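PDB 3VA7: KLLA0E08119p from Kluyveromyces lactis, which probably carboxylates urea to urea-1-carboxylate using ATP, hydrogencarbonate and biotin, this chain being the urea carboxylase part of a longer urea-degrading enzyme. Local coordinates for residues N960-I970 / R1007-P1015; T949-L957 / F1138-N1146. All coordinates share one frame; numbering follows the deposited sequence.

Interaction 1: residues N960-I970 / R1007-P1015; sequences NVDFIADVNDI and RYLGTKYNP
Ile970 CD1 lies over one face of the Tyr1008 ring, 4.0 Å from the ring centroid and displaced toward the hydroxyl end. This is a CH-pi contact. With CG1 between the backbone N and the carbonyl carbon (chi1 56°) and the chain then extended from CA to CD1, Ile970 carries this methyl over the ring. Ile964 CG2 meets the same ring obliquely, 3.9 Å from Tyr1008 CD2. The Phe963 ring has Val967 CG1 of its own helix over one face and the backbone N of Thr1011 at its edge, in the plane. Thr1011 CG2 approaches this ring obliquely, 3.6 Å from Phe963 CZ, and Gly1010 CA comes obliquely at the neighbouring CE2. The contact lies in the carboxyltransferase region of subdomains C and D. Helix 960-967 rests on the irregular, extended segment 1007-1015, part of the loop between strands 997-1001 and 1024-1028. A Schellman motif at Asp969 ends the helix. Near this end Asn968 turns its amide onto the backbone of Leu1009. Asn968 OD1 accepts from Leu1009 N at 3.1 Å; the donor lies in the carbonyl plane, nearly square to the C=O bond (99°). Asn968 ND2 gives a weak bond to Leu1009 O at 3.0 Å and a straighter one to Ile964 O at 3.2 Å. Ile964 O also accepts from Asn968 N, and the two donors reach it from opposite faces of its plane. A leucine in place of Asn968 would probably leave both Leu1009 N and Leu1009 O without these side-chain partners, and the loop less firmly tied to the helix end. Farther along, the Tyr1013 side chain is about 8 Å from the bound biotinyl group and also from urea, and its backbone bonds to Gly1043 of the urea pocket.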
ATOM      1  N   ASN A 960      28.646   9.316   6.406  1.00 27.77           N
ATOM      2  CA  ASN A 960      28.935   7.911   6.106  1.00 26.18           C
ATOM      3  C   ASN A 960      29.944   7.751   4.947  1.00 27.08           C
ATOM      4  O   ASN A 960      30.831   6.842   4.955  1.00 27.56           O
ATOM      5  CB  ASN A 960      27.645   7.117   5.850  1.00 24.55           C
ATOM      6  CG  ASN A 960      26.685   7.084   7.068  1.00 25.93           C
ATOM      7  OD1 ASN A 960      26.996   7.586   8.171  1.00 26.05           O
ATOM      8  ND2 ASN A 960      25.503   6.482   6.871  1.00 23.37           N
ATOM      9  N   VAL A 961      29.862   8.626   3.947  1.00 26.93           N
ATOM     10  CA  VAL A 961      30.731   8.437   2.794  1.00 25.00           C
ATOM     11  C   VAL A 961      32.136   8.727   3.200  1.00 26.71           C
ATOM     12  O   VAL A 961      33.051   7.991   2.812  1.00 27.64           O
ATOM     13  CB  VAL A 961      30.283   9.252   1.598  1.00 25.43           C
ATOM     14  CG1 VAL A 961      31.430   9.398   0.501  1.00 23.09           C
ATOM     15  CG2 VAL A 961      28.981   8.660   1.035  1.00 19.09           C
ATOM     16  N   ASP A 962      32.316   9.736   4.053  1.00 27.74           N
ATOM     17  CA  ASP A 962      33.632  10.047   4.599  1.00 29.09           C
ATOM     18  C   ASP A 962      34.291   8.921   5.428  1.00 29.32           C
ATOM     19  O   ASP A 962      35.482   8.652   5.268  1.00 30.14           O
ATOM     20  CB  ASP A 962      33.574  11.327   5.420  1.00 30.73           C
ATOM     21  CG  ASP A 962      33.398  12.562   4.564  1.00 32.98           C
ATOM     22  OD1 ASP A 962      33.830  12.570   3.397  1.00 36.54           O
ATOM     23  OD2 ASP A 962      32.829  13.538   5.081  1.00 39.47           O
ATOM     24  N   PHE A 963      33.531   8.284   6.308  1.00 28.78           N
ATOM     25  CA  PHE A 963      33.920   7.016   6.855  1.00 29.56           C
ATOM     26  C   PHE A 963      34.376   5.954   5.805  1.00 30.78           C
ATOM     27  O   PHE A 963      35.497   5.423   5.945  1.00 30.32           O
ATOM     28  CB  PHE A 963      32.803   6.463   7.711  1.00 29.98           C
ATOM     29  CG  PHE A 963      33.013   5.051   8.102  1.00 30.63           C
ATOM     30  CD1 PHE A 963      34.027   4.711   8.987  1.00 34.62           C
ATOM     31  CD2 PHE A 963      32.226   4.041   7.555  1.00 30.95           C
ATOM     32  CE1 PHE A 963      34.249   3.371   9.335  1.00 33.05           C
ATOM     33  CE2 PHE A 963      32.429   2.734   7.894  1.00 28.73           C
ATOM     34  CZ  PHE A 963      33.436   2.389   8.767  1.00 32.04           C
ATOM     35  N   ILE A 964      33.556   5.638   4.781  1.00 30.74           N
ATOM     36  CA  ILE A 964      34.016   4.680   3.785  1.00 31.66           C
ATOM     37  C   ILE A 964      35.363   5.176   3.274  1.00 31.99           C
ATOM     38  O   ILE A 964      36.362   4.423   3.262  1.00 31.93           O
ATOM     39  CB  ILE A 964      33.164   4.534   2.464  1.00 32.64           C
ATOM     40  CG1 ILE A 964      31.666   4.174   2.630  1.00 31.86           C
ATOM     41  CG2 ILE A 964      33.899   3.601   1.481  1.00 32.43           C
ATOM     42  CD1 ILE A 964      31.309   3.580   3.891  1.00 37.34           C
ATOM     43  N   ALA A 965      35.391   6.440   2.844  1.00 31.96           N
ATOM     44  CA  ALA A 965      36.631   7.012   2.256  1.00 32.32           C
ATOM     45  C   ALA A 965      37.810   6.891   3.193  1.00 32.47           C
ATOM     46  O   ALA A 965      38.868   6.406   2.809  1.00 33.27           O
ATOM     47  CB  ALA A 965      36.443   8.436   1.850  1.00 31.36           C
ATOM     48  N   ASP A 966      37.621   7.288   4.432  1.00 33.36           N
ATOM     49  CA  ASP A 966      38.716   7.291   5.401  1.00 35.68           C
ATOM     50  C   ASP A 966      39.240   5.883   5.753  1.00 35.94           C
ATOM     51  O   ASP A 966      40.448   5.658   5.804  1.00 36.34           O
ATOM     52  CB  ASP A 966      38.267   8.088   6.637  1.00 36.67           C
ATOM     53  CG  ASP A 966      39.377   8.349   7.660  1.00 41.99           C
ATOM     54  OD1 ASP A 966      38.979   8.646   8.819  1.00 50.80           O
ATOM     55  OD2 ASP A 966      40.606   8.316   7.367  1.00 42.96           O
ATOM     56  N   VAL A 967      38.344   4.921   5.980  1.00 36.41           N
ATOM     57  CA  VAL A 967      38.781   3.606   6.442  1.00 35.51           C
ATOM     58  C   VAL A 967      39.471   2.856   5.301  1.00 35.52           C
ATOM     59  O   VAL A 967      40.344   1.980   5.501  1.00 36.20           O
ATOM     60  CB  VAL A 967      37.674   2.834   7.186  1.00 34.64           C
ATOM     61  CG1 VAL A 967      36.552   2.389   6.223  1.00 36.53           C
ATOM     62  CG2 VAL A 967      38.264   1.648   7.930  1.00 34.38           C
ATOM     63  N   ASN A 968      39.137   3.253   4.097  1.00 35.45           N
ATOM     64  CA  ASN A 968      39.787   2.680   2.938  1.00 36.19           C
ATOM     65  C   ASN A 968      40.975   3.473   2.395  1.00 37.18           C
ATOM     66  O   ASN A 968      41.592   3.059   1.428  1.00 37.49           O
ATOM     67  CB  ASN A 968      38.751   2.501   1.842  1.00 36.19           C
ATOM     68  CG  ASN A 968      37.974   1.243   2.002  1.00 34.65           C
ATOM     69  OD1 ASN A 968      38.494   0.174   1.701  1.00 38.92           O
ATOM     70  ND2 ASN A 968      36.731   1.344   2.463  1.00 30.51           N
ATOM     71  N   ASP A 969      41.267   4.628   2.992  1.00 38.55           N
ATOM     72  CA  ASP A 969      42.292   5.520   2.494  1.00 39.79           C
ATOM     73  C   ASP A 969      42.110   6.006   1.088  1.00 38.81           C
ATOM     74  O   ASP A 969      43.078   5.956   0.322  1.00 38.23           O
ATOM     75  CB  ASP A 969      43.636   4.830   2.529  1.00 41.46           C
ATOM     76  CG  ASP A 969      44.474   5.328   3.645  1.00 47.83           C
ATOM     77  OD1 ASP A 969      45.002   6.498   3.543  1.00 53.39           O
ATOM     78  OD2 ASP A 969      44.534   4.557   4.638  1.00 52.15           O
ATOM     79  N   ILE A 970      40.907   6.450   0.737  1.00 37.61           N
ATOM     80  CA  ILE A 970      40.690   7.025  -0.588  1.00 37.77           C
ATOM     81  C   ILE A 970      39.997   8.361  -0.424  1.00 37.58           C
ATOM     82  O   ILE A 970      39.701   8.710   0.689  1.00 36.24           O
ATOM     83  CB  ILE A 970      39.852   6.090  -1.506  1.00 37.95           C
ATOM     84  CG1 ILE A 970      38.494   5.738  -0.858  1.00 37.39           C
ATOM     85  CG2 ILE A 970      40.644   4.855  -1.861  1.00 37.36           C
ATOM     86  CD1 ILE A 970      37.711   4.704  -1.626  1.00 34.94           C
ATOM     87  N   ARG A1007      35.489  -3.397  -3.691  1.00 30.12           N
ATOM     88  CA  ARG A1007      34.965  -3.888  -2.441  1.00 29.29           C
ATOM     89  C   ARG A1007      35.740  -3.214  -1.379  1.00 29.30           C
ATOM     90  O   ARG A1007      36.918  -3.468  -1.236  1.00 29.30           O
ATOM     91  CB  ARG A1007      35.060  -5.409  -2.335  1.00 28.36           C
ATOM     92  CG  ARG A1007      34.332  -6.074  -3.437  1.00 28.12           C
ATOM     93  CD  ARG A1007      34.628  -7.537  -3.547  1.00 24.90           C
ATOM     94  NE  ARG A1007      33.948  -8.075  -4.717  1.00 22.01           N
ATOM     95  CZ  ARG A1007      34.103  -9.322  -5.183  1.00 22.56           C
ATOM     96  NH1 ARG A1007      34.907 -10.178  -4.566  1.00 16.68           N
ATOM     97  NH2 ARG A1007      33.455  -9.706  -6.298  1.00 20.13           N
ATOM     98  N   TYR A1008      35.037  -2.369  -0.637  1.00 29.66           N
ATOM     99  CA  TYR A1008      35.582  -1.477   0.356  1.00 29.58           C
ATOM    100  C   TYR A1008      35.287  -1.984   1.756  1.00 29.98           C
ATOM    101  O   TYR A1008      34.218  -2.592   2.019  1.00 30.66           O
ATOM    102  CB  TYR A1008      34.915  -0.127   0.129  1.00 30.38           C
ATOM    103  CG  TYR A1008      35.372   0.562  -1.171  1.00 32.08           C
ATOM    104  CD1 TYR A1008      36.619   0.255  -1.722  1.00 32.21           C
ATOM    105  CD2 TYR A1008      34.600   1.563  -1.795  1.00 31.99           C
ATOM    106  CE1 TYR A1008      37.089   0.866  -2.864  1.00 35.42           C
ATOM    107  CE2 TYR A1008      35.075   2.230  -2.956  1.00 34.84           C
ATOM    108  CZ  TYR A1008      36.330   1.862  -3.493  1.00 38.83           C
ATOM    109  OH  TYR A1008      36.888   2.457  -4.644  1.00 41.22           O
ATOM    110  N   LEU A1009      36.228  -1.770   2.676  1.00 29.08           N
ATOM    111  CA  LEU A1009      35.941  -2.022   4.077  1.00 28.14           C
ATOM    112  C   LEU A1009      34.827  -1.081   4.578  1.00 27.32           C
ATOM    113  O   LEU A1009      34.509  -0.071   3.941  1.00 27.50           O
ATOM    114  CB  LEU A1009      37.192  -1.792   4.866  1.00 29.15           C
ATOM    115  CG  LEU A1009      38.431  -2.689   4.713  1.00 31.49           C
ATOM    116  CD1 LEU A1009      39.434  -2.245   5.770  1.00 30.36           C
ATOM    117  CD2 LEU A1009      38.077  -4.195   4.916  1.00 31.20           C
ATOM    118  N   GLY A1010      34.242  -1.374   5.724  1.00 26.03           N
ATOM    119  CA  GLY A1010      33.114  -0.581   6.193  1.00 24.22           C
ATOM    120  C   GLY A1010      32.592  -1.183   7.458  1.00 24.80           C
ATOM    121  O   GLY A1010      33.331  -1.892   8.153  1.00 25.94           O
ATOM    122  N   THR A1011      31.334  -0.928   7.770  1.00 23.88           N
ATOM    123  CA  THR A1011      30.706  -1.531   8.913  1.00 25.20           C
ATOM    124  C   THR A1011      29.227  -1.180   8.816  1.00 25.74           C
ATOM    125  O   THR A1011      28.842  -0.253   8.102  1.00 26.26           O
ATOM    126  CB  THR A1011      31.236  -1.001  10.281  1.00 26.00           C
ATOM    127  OG1 THR A1011      30.591  -1.715  11.340  1.00 28.93           O
ATOM    128  CG2 THR A1011      30.886   0.502  10.514  1.00 25.97           C
ATOM    129  N   LYS A1012      28.408  -1.918   9.539  1.00 25.92           N
ATOM    130  CA  LYS A1012      27.000  -1.658   9.588  1.00 26.83           C
ATOM    131  C   LYS A1012      26.797  -0.888  10.867  1.00 28.06           C
ATOM    132  O   LYS A1012      27.678  -0.909  11.746  1.00 29.43           O
ATOM    133  CB  LYS A1012      26.267  -2.983   9.562  1.00 26.66           C
ATOM    134  CG  LYS A1012      26.313  -3.637   8.138  1.00 24.65           C
ATOM    135  CD  LYS A1012      26.689  -5.105   8.199  1.00 24.24           C
ATOM    136  CE  LYS A1012      26.461  -5.776   6.882  1.00 24.95           C
ATOM    137  NZ  LYS A1012      26.802  -7.195   6.950  1.00 26.63           N
ATOM    138  N   TYR A1013      25.700  -0.156  10.983  1.00 27.84           N
ATOM    139  CA  TYR A1013      25.549   0.693  12.145  1.00 27.97           C
ATOM    140  C   TYR A1013      25.522  -0.098  13.473  1.00 28.72           C
ATOM    141  O   TYR A1013      25.163  -1.295  13.518  1.00 28.65           O
ATOM    142  CB  TYR A1013      24.274   1.525  12.012  1.00 28.18           C
ATOM    143  CG  TYR A1013      24.344   2.795  11.143  1.00 28.11           C
ATOM    144  CD1 TYR A1013      25.143   2.865   9.964  1.00 25.78           C
ATOM    145  CD2 TYR A1013      23.569   3.916  11.472  1.00 29.28           C
ATOM    146  CE1 TYR A1013      25.180   4.018   9.182  1.00 25.78           C
ATOM    147  CE2 TYR A1013      23.586   5.097  10.664  1.00 27.51           C
ATOM    148  CZ  TYR A1013      24.375   5.134   9.549  1.00 27.66           C
ATOM    149  OH  TYR A1013      24.361   6.271   8.793  1.00 28.43           O
ATOM    150  N   ASN A1014      25.936   0.574  14.552  1.00 28.36           N
ATOM    151  CA  ASN A1014      25.879   0.034  15.879  1.00 27.23           C
ATOM    152  C   ASN A1014      25.328   1.069  16.843  1.00 27.52           C
ATOM    153  O   ASN A1014      26.069   1.933  17.317  1.00 27.37           O
ATOM    154  CB  ASN A1014      27.275  -0.440  16.281  1.00 26.90           C
ATOM    155  CG  ASN A1014      27.421  -0.671  17.790  1.00 28.58           C
ATOM    156  OD1 ASN A1014      28.492  -0.388  18.367  1.00 37.55           O
ATOM    157  ND2 ASN A1014      26.363  -1.128  18.441  1.00 22.95           N
ATOM    158  N   PRO A1015      24.030   0.998  17.165  1.00 27.74           N
ATOM    159  CA  PRO A1015      23.003   0.067  16.713  1.00 28.35           C
ATOM    160  C   PRO A1015      22.418   0.579  15.415  1.00 28.46           C
ATOM    161  O   PRO A1015      22.727   1.700  15.003  1.00 30.11           O
ATOM    162  CB  PRO A1015      21.909   0.187  17.814  1.00 28.04           C
ATOM    163  CG  PRO A1015      21.955   1.554  18.227  1.00 26.70           C
ATOM    164  CD  PRO A1015      23.451   2.000  18.080  1.00 27.75           C
TER

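Interaction 2: residues T949-L957 / F1138-N1146; sequences TIRSEAPWL and FARLIQVAN
Arg951 reaches across to Val1144 O, and Pro955 packs on Ile1142. Segment 949-957, in the carboxyltransferase region of subdomains C and D, links helices 937-949 and 960-967. Its type I beta turn, Ala954 to Leu957, sets Pro955 against the C-terminal end of helix 1133-1142. The Arg951 chain is extended, with CG anti to the backbone N (chi1 -171°). This brings the end of the guanidinium to Val1144 O: NH1 and NH2 both bond to that one oxygen, at 3.2 and 3.1 Å, and the oxygen lies near the guanidinium plane. Arg951 NE bonds to Glu953 O at 3.0 Å, also near that plane. These three bonds would fix the rotation of the group. Asn1146 CA and Trp956 CH2 each lie over a face of it. Asn1146 CG is anti to the backbone N (chi1 -166°), and the side chain runs alongside Arg951 in the opposite direction, its amide almost parallel to the guanidinium (9°). Pro955 CG touches Leu1141 CB at 3.6 Å, and Pro955 CB meets the Phe1138 ring edge at CD1, 3.8 Å away. Trp956 CZ3 comes obliquely against Ile1142 CG2. Asn1146 ND2 bonds to Ile950 O at 3.0 Å, from above that carbonyl plane.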
ATOM      1  N   THR A 949      18.731  11.314  17.264  1.00 32.89           N
ATOM      2  CA  THR A 949      17.754  10.512  18.005  1.00 31.00           C
ATOM      3  C   THR A 949      18.347   9.333  18.719  1.00 30.40           C
ATOM      4  O   THR A 949      17.691   8.783  19.598  1.00 29.15           O
ATOM      5  CB  THR A 949      16.630   9.989  17.142  1.00 30.99           C
ATOM      6  OG1 THR A 949      17.190   9.065  16.205  1.00 31.62           O
ATOM      7  CG2 THR A 949      15.916  11.123  16.437  1.00 29.83           C
ATOM      8  N   ILE A 950      19.554   8.917  18.336  1.00 30.10           N
ATOM      9  CA  ILE A 950      20.042   7.588  18.771  1.00 29.88           C
ATOM     10  C   ILE A 950      21.490   7.569  19.201  1.00 30.62           C
ATOM     11  O   ILE A 950      21.779   7.181  20.325  1.00 30.52           O
ATOM     12  CB  ILE A 950      19.825   6.486  17.672  1.00 29.41           C
ATOM     13  CG1 ILE A 950      18.342   6.187  17.513  1.00 28.04           C
ATOM     14  CG2 ILE A 950      20.663   5.208  17.959  1.00 27.35           C
ATOM     15  CD1 ILE A 950      18.020   5.047  16.456  1.00 28.29           C
ATOM     16  N   ARG A 951      22.378   7.953  18.277  1.00 30.83           N
ATOM     17  CA  ARG A 951      23.794   8.017  18.515  1.00 32.19           C
ATOM     18  C   ARG A 951      24.388   9.205  17.762  1.00 33.30           C
ATOM     19  O   ARG A 951      24.402   9.204  16.516  1.00 34.15           O
ATOM     20  CB  ARG A 951      24.476   6.758  18.010  1.00 32.18           C
ATOM     21  CG  ARG A 951      25.927   6.696  18.451  1.00 32.85           C
ATOM     22  CD  ARG A 951      26.416   5.273  18.485  1.00 34.89           C
ATOM     23  NE  ARG A 951      27.831   5.220  18.842  1.00 37.57           N
ATOM     24  CZ  ARG A 951      28.491   4.129  19.216  1.00 37.26           C
ATOM     25  NH1 ARG A 951      27.864   2.965  19.321  1.00 42.02           N
ATOM     26  NH2 ARG A 951      29.782   4.200  19.511  1.00 34.78           N
ATOM     27  N   SER A 952      24.913  10.193  18.485  1.00 33.15           N
ATOM     28  CA  SER A 952      25.372  11.420  17.826  1.00 33.33           C
ATOM     29  C   SER A 952      26.847  11.414  17.393  1.00 32.51           C
ATOM     30  O   SER A 952      27.274  12.252  16.567  1.00 31.01           O
ATOM     31  CB  SER A 952      25.084  12.631  18.714  1.00 33.67           C
ATOM     32  OG  SER A 952      26.042  12.696  19.763  1.00 35.95           O
ATOM     33  N   GLU A 953      27.624  10.491  17.973  1.00 32.48           N
ATOM     34  CA  GLU A 953      29.036  10.288  17.564  1.00 31.94           C
ATOM     35  C   GLU A 953      29.360   8.828  17.381  1.00 30.64           C
ATOM     36  O   GLU A 953      28.935   7.955  18.167  1.00 29.81           O
ATOM     37  CB  GLU A 953      30.008  10.910  18.567  1.00 32.56           C
ATOM     38  CG  GLU A 953      29.794  12.425  18.743  1.00 38.16           C
ATOM     39  CD  GLU A 953      30.764  13.023  19.786  1.00 48.09           C
ATOM     40  OE1 GLU A 953      30.631  12.737  21.031  1.00 49.27           O
ATOM     41  OE2 GLU A 953      31.665  13.787  19.349  1.00 50.17           O
ATOM     42  N   ALA A 954      30.149   8.550  16.354  1.00 29.29           N
ATOM     43  CA  ALA A 954      30.517   7.171  16.070  1.00 28.24           C
ATOM     44  C   ALA A 954      31.573   7.287  15.024  1.00 27.31           C
ATOM     45  O   ALA A 954      31.667   8.322  14.413  1.00 27.56           O
ATOM     46  CB  ALA A 954      29.325   6.381  15.564  1.00 27.76           C
ATOM     47  N   PRO A 955      32.431   6.259  14.857  1.00 27.01           N
ATOM     48  CA  PRO A 955      33.468   6.431  13.853  1.00 25.98           C
ATOM     49  C   PRO A 955      32.892   6.574  12.443  1.00 26.55           C
ATOM     50  O   PRO A 955      33.647   6.879  11.510  1.00 26.48           O
ATOM     51  CB  PRO A 955      34.279   5.128  13.972  1.00 26.22           C
ATOM     52  CG  PRO A 955      34.032   4.649  15.350  1.00 25.59           C
ATOM     53  CD  PRO A 955      32.673   5.085  15.730  1.00 26.03           C
ATOM     54  N   TRP A 956      31.586   6.318  12.249  1.00 26.62           N
ATOM     55  CA  TRP A 956      31.015   6.364  10.869  1.00 27.07           C
ATOM     56  C   TRP A 956      30.156   7.597  10.725  1.00 27.58           C
ATOM     57  O   TRP A 956      29.386   7.760   9.781  1.00 28.26           O
ATOM     58  CB  TRP A 956      30.220   5.067  10.495  1.00 26.62           C
ATOM     59  CG  TRP A 956      28.991   4.849  11.336  1.00 25.06           C
ATOM     60  CD1 TRP A 956      27.705   5.303  11.102  1.00 25.22           C
ATOM     61  CD2 TRP A 956      28.949   4.178  12.577  1.00 23.08           C
ATOM     62  NE1 TRP A 956      26.862   4.925  12.137  1.00 23.02           N
ATOM     63  CE2 TRP A 956      27.620   4.222  13.044  1.00 22.74           C
ATOM     64  CE3 TRP A 956      29.912   3.513  13.338  1.00 26.17           C
ATOM     65  CZ2 TRP A 956      27.243   3.633  14.229  1.00 24.44           C
ATOM     66  CZ3 TRP A 956      29.529   2.934  14.531  1.00 25.14           C
ATOM     67  CH2 TRP A 956      28.212   3.010  14.971  1.00 24.04           C
ATOM     68  N   LEU A 957      30.262   8.455  11.714  1.00 28.35           N
ATOM     69  CA  LEU A 957      29.464   9.658  11.799  1.00 28.04           C
ATOM     70  C   LEU A 957      30.514  10.754  11.818  1.00 28.89           C
ATOM     71  O   LEU A 957      31.647  10.504  12.233  1.00 30.61           O
ATOM     72  CB  LEU A 957      28.697   9.623  13.088  1.00 26.47           C
ATOM     73  CG  LEU A 957      27.570   8.619  13.109  1.00 26.98           C
ATOM     74  CD1 LEU A 957      26.872   8.744  14.480  1.00 25.03           C
ATOM     75  CD2 LEU A 957      26.566   8.912  11.967  1.00 26.22           C
ATOM     76  N   PHE A1138      39.877   1.653  13.723  1.00 46.88           N
ATOM     77  CA  PHE A1138      38.460   1.780  13.393  1.00 45.19           C
ATOM     78  C   PHE A1138      37.647   0.631  13.965  1.00 45.55           C
ATOM     79  O   PHE A1138      36.623   0.875  14.610  1.00 45.14           O
ATOM     80  CB  PHE A1138      38.237   1.883  11.888  1.00 44.21           C
ATOM     81  CG  PHE A1138      38.186   3.295  11.361  1.00 40.94           C
ATOM     82  CD1 PHE A1138      37.140   4.144  11.699  1.00 38.30           C
ATOM     83  CD2 PHE A1138      39.162   3.752  10.473  1.00 38.05           C
ATOM     84  CE1 PHE A1138      37.071   5.433  11.179  1.00 38.13           C
ATOM     85  CE2 PHE A1138      39.121   5.039   9.949  1.00 38.42           C
ATOM     86  CZ  PHE A1138      38.076   5.890  10.300  1.00 40.03           C
ATOM     87  N   ALA A1139      38.092  -0.617  13.735  1.00 45.36           N
ATOM     88  CA  ALA A1139      37.354  -1.791  14.269  1.00 45.31           C
ATOM     89  C   ALA A1139      37.282  -1.723  15.780  1.00 45.16           C
ATOM     90  O   ALA A1139      36.282  -2.110  16.374  1.00 45.86           O
ATOM     91  CB  ALA A1139      37.948  -3.162  13.789  1.00 44.28           C
ATOM     92  N   ARG A1140      38.327  -1.200  16.408  1.00 45.42           N
ATOM     93  CA  ARG A1140      38.305  -1.050  17.860  1.00 46.16           C
ATOM     94  C   ARG A1140      37.260   0.020  18.266  1.00 45.88           C
ATOM     95  O   ARG A1140      36.307  -0.244  19.027  1.00 44.96           O
ATOM     96  CB  ARG A1140      39.715  -0.728  18.366  1.00 46.61           C
ATOM     97  CG  ARG A1140      39.844  -0.670  19.866  1.00 48.32           C
ATOM     98  CD  ARG A1140      41.224  -0.152  20.247  1.00 50.78           C
ATOM     99  NE  ARG A1140      41.328   1.314  20.285  1.00 52.15           N
ATOM    100  CZ  ARG A1140      40.743   2.104  21.186  1.00 53.12           C
ATOM    101  NH1 ARG A1140      39.954   1.594  22.130  1.00 53.69           N
ATOM    102  NH2 ARG A1140      40.919   3.420  21.116  1.00 53.46           N
ATOM    103  N   LEU A1141      37.406   1.207  17.687  1.00 45.85           N
ATOM    104  CA  LEU A1141      36.443   2.276  17.942  1.00 46.45           C
ATOM    105  C   LEU A1141      34.975   1.862  17.641  1.00 46.18           C
ATOM    106  O   LEU A1141      34.083   2.122  18.478  1.00 47.20           O
ATOM    107  CB  LEU A1141      36.888   3.603  17.266  1.00 46.46           C
ATOM    108  CG  LEU A1141      38.159   4.216  17.913  1.00 47.49           C
ATOM    109  CD1 LEU A1141      38.940   5.279  17.066  1.00 46.56           C
ATOM    110  CD2 LEU A1141      37.815   4.755  19.296  1.00 48.72           C
ATOM    111  N   ILE A1142      34.737   1.183  16.501  1.00 45.20           N
ATOM    112  CA  ILE A1142      33.368   0.802  16.036  1.00 44.23           C
ATOM    113  C   ILE A1142      32.613  -0.058  17.061  1.00 44.69           C
ATOM    114  O   ILE A1142      31.376   0.045  17.228  1.00 44.29           O
ATOM    115  CB  ILE A1142      33.423   0.111  14.651  1.00 44.13           C
ATOM    116  CG1 ILE A1142      33.905   1.121  13.574  1.00 43.94           C
ATOM    117  CG2 ILE A1142      32.082  -0.544  14.295  1.00 41.63           C
ATOM    118  CD1 ILE A1142      34.400   0.506  12.236  1.00 42.95           C
ATOM    119  N   GLN A1143      33.401  -0.854  17.782  1.00 44.81           N
ATOM    120  CA  GLN A1143      32.936  -1.813  18.783  1.00 45.63           C
ATOM    121  C   GLN A1143      32.509  -1.243  20.147  1.00 45.90           C
ATOM    122  O   GLN A1143      32.146  -2.037  21.025  1.00 46.00           O
ATOM    123  CB  GLN A1143      34.124  -2.712  19.096  1.00 46.32           C
ATOM    124  CG  GLN A1143      33.904  -4.132  19.019  1.00 44.27           C
ATOM    125  CD  GLN A1143      35.198  -4.867  18.762  1.00 42.13           C
ATOM    126  OE1 GLN A1143      35.490  -5.825  19.466  1.00 45.09           O
ATOM    127  NE2 GLN A1143      35.958  -4.464  17.722  1.00 36.25           N
ATOM    128  N   VAL A1144      32.657   0.076  20.374  1.00 45.91           N
ATOM    129  CA  VAL A1144      32.305   0.674  21.676  1.00 45.42           C
ATOM    130  C   VAL A1144      30.784   0.729  21.699  1.00 46.10           C
ATOM    131  O   VAL A1144      30.199   1.407  20.849  1.00 46.44           O
ATOM    132  CB  VAL A1144      32.915   2.133  21.916  1.00 45.64           C
ATOM    133  CG1 VAL A1144      32.413   2.706  23.236  1.00 44.91           C
ATOM    134  CG2 VAL A1144      34.477   2.182  21.872  1.00 43.43           C
ATOM    135  N   ALA A1145      30.143  -0.002  22.625  1.00 46.30           N
ATOM    136  CA  ALA A1145      28.681   0.050  22.781  1.00 47.17           C
ATOM    137  C   ALA A1145      28.216   1.493  22.968  1.00 47.96           C
ATOM    138  O   ALA A1145      28.922   2.287  23.567  1.00 48.00           O
ATOM    139  CB  ALA A1145      28.213  -0.811  23.948  1.00 46.45           C
ATOM    140  N   ASN A1146      27.052   1.839  22.426  1.00 49.30           N
ATOM    141  CA  ASN A1146      26.477   3.172  22.612  1.00 50.43           C
ATOM    142  C   ASN A1146      26.191   3.415  24.112  1.00 51.87           C
ATOM    143  O   ASN A1146      26.019   2.457  24.870  1.00 52.44           O
ATOM    144  CB  ASN A1146      25.199   3.293  21.762  1.00 49.48           C
ATOM    145  CG  ASN A1146      24.702   4.734  21.607  1.00 47.90           C
ATOM    146  OD1 ASN A1146      25.463   5.689  21.719  1.00 46.64           O
ATOM    147  ND2 ASN A1146      23.411   4.881  21.338  1.00 44.26           N
TER

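Following the chain, segment 949-957 leaves helix 937-949 and leads into helix 960-967. Interaction 1 then closes a loop of 36 residues, which holds helix 972-979 and strands 984-989 and 997-1001. Interaction 2 closes a far longer one, of 180 residues, when helix 1133-1142 returns to segment 949-957. The first loop is nested inside the second. The two centres are 12 Å apart, and the contacts touch: Asn1014 O receives a weak bond from Arg951 NH1, the Trp956 and Tyr1013 rings meet, and Phe1138 stands edge-to-face with Phe963. Interaction 1 ties helix 960-967 to the loop before strand 1024-1028; interaction 2 ties the end of helix 1133-1142 to the loop before helix 960-967.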